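Local coordinates for PGRP-Hd - Peptidoglycan recognition protein homologue (PDB 3EP1) that is a peptidoglycan recognition protein homologue that probably binds bacterial cell-wall peptidoglycan in the innate immune defence of a heat-tolerant worm, at residues D164-D167 / G171-L174. Numbering follows the deposited sequence.
Sequences DMLD and GLCL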
loop_
_atom_site.group_PDB
_atom_site.type_symbol
_atom_site.label_atom_id
_atom_site.label_comp_id
_atom_site.label_asym_id
_atom_site.label_seq_id
_atom_site.Cartn_x
_atom_site.Cartn_y
_atom_site.Cartn_z
ATOM N N ASP A 164 16.884 -19.990 1.228
ATOM C CA ASP A 164 16.937 -20.676 2.516
ATOM C C ASP A 164 16.048 -20.013 3.550
ATOM O O ASP A 164 15.343 -20.687 4.295
ATOM C CB ASP A 164 18.371 -20.696 3.053
ATOM C CG ASP A 164 19.256 -21.687 2.330
ATOM O OD1 ASP A 164 20.490 -21.611 2.514
ATOM O OD2 ASP A 164 18.724 -22.539 1.590
ATOM N N MET A 165 16.097 -18.686 3.582
ATOM C CA MET A 165 15.329 -17.888 4.530
ATOM C C MET A 165 13.811 -17.941 4.375
ATOM O O MET A 165 13.082 -18.006 5.370
ATOM C CB MET A 165 15.785 -16.436 4.451
ATOM C CG MET A 165 15.011 -15.530 5.368
ATOM S SD MET A 165 15.478 -13.838 5.116
ATOM C CE MET A 165 14.260 -13.368 3.865
ATOM N N LEU A 166 13.327 -17.882 3.138
ATOM C CA LEU A 166 11.883 -17.933 2.904
ATOM C C LEU A 166 11.397 -19.354 3.143
ATOM O O LEU A 166 10.293 -19.577 3.637
ATOM C CB LEU A 166 11.554 -17.529 1.470
ATOM C CG LEU A 166 12.033 -16.143 1.065
ATOM C CD1 LEU A 166 11.788 -15.949 -0.411
ATOM C CD2 LEU A 166 11.304 -15.093 1.892
ATOM N N ASP A 167 12.246 -20.312 2.793
ATOM C CA ASP A 167 11.914 -21.718 2.947
ATOM C C ASP A 167 11.676 -22.161 4.389
ATOM O O ASP A 167 10.875 -23.065 4.631
ATOM C CB ASP A 167 13.016 -22.579 2.326
ATOM C CG ASP A 167 12.628 -24.035 2.242
ATOM O OD1 ASP A 167 12.545 -24.699 3.292
ATOM O OD2 ASP A 167 12.393 -24.513 1.118
ATOM N N GLY A 171 7.734 -18.120 3.695
ATOM C CA GLY A 171 7.531 -16.762 3.239
ATOM C C GLY A 171 8.450 -15.930 4.111
ATOM O O GLY A 171 9.249 -16.497 4.859
ATOM N N LEU A 172 8.348 -14.608 4.040
ATOM C CA LEU A 172 9.207 -13.750 4.843
ATOM C C LEU A 172 9.043 -14.003 6.344
ATOM O O LEU A 172 7.941 -14.299 6.830
ATOM C CB LEU A 172 8.940 -12.277 4.519
ATOM C CG LEU A 172 9.389 -11.816 3.125
ATOM C CD1 LEU A 172 8.838 -10.428 2.837
ATOM C CD2 LEU A 172 10.909 -11.822 3.035
ATOM N N CYS A 173 10.154 -13.887 7.065
ATOM C CA CYS A 173 10.188 -14.115 8.503
ATOM C C CYS A 173 9.709 -12.927 9.314
ATOM O O CYS A 173 10.061 -11.782 9.031
ATOM C CB CYS A 173 11.612 -14.451 8.958
ATOM S SG CYS A 173 12.404 -15.939 8.258
ATOM N N LEU A 174 8.922 -13.207 10.347
ATOM C CA LEU A 174 8.412 -12.157 11.224
ATOM C C LEU A 174 9.307 -12.020 12.462
ATOM O O LEU A 174 9.821 -10.906 12.707
ATOM C CB LEU A 174 6.979 -12.480 11.641
#
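The side chains of Leu166 and Leu172 run alongside each other in the same direction, with a tight approach of 3.5 Å between Leu166 CD2 and Leu172 CD2. The same Leu172 methyl also takes Met165 CE, at 3.8 Å, so the CD2 branch of Leu172 meets Leu166 and Met165 together. With CG opposite the backbone N (chi1 178°), the Met165 side chain leaves extended, and the bend at chi3 (91°) carries CE to Leu172. Nearer the backbone of the same side chain, Met165 CG rests 3.9 Å from Cys173 SG, which also lies 3.6 Å from Met165 O.

In a fold that, from its amidase family, is probably that of the PGRPs, the C-terminal tail turns back on the last turn of helix 160-167 next to helix 126-141. A backbone bond helps hold the reversal: Gly171 N donates to Leu166 O at 2.9 Å, nearly straight (170° at the hydrogen), closing an i to i+5 turn. Leu166 CA, in return, offers a C-H to Gly171 O, 3.6 Å away. Gly171 adopts backbone angles at which a CB would collide with the preceding carbonyl oxygen. The disulfide from Cys173 to Cys169 joins the tail covalently to the connection that follows the helix. Beyond it, Leu172 packs on Gln129, Leu132 and Ser133 of helix 126-141, while Met165 reaches Pro124 and Gln129, and Leu166 touches Thr153.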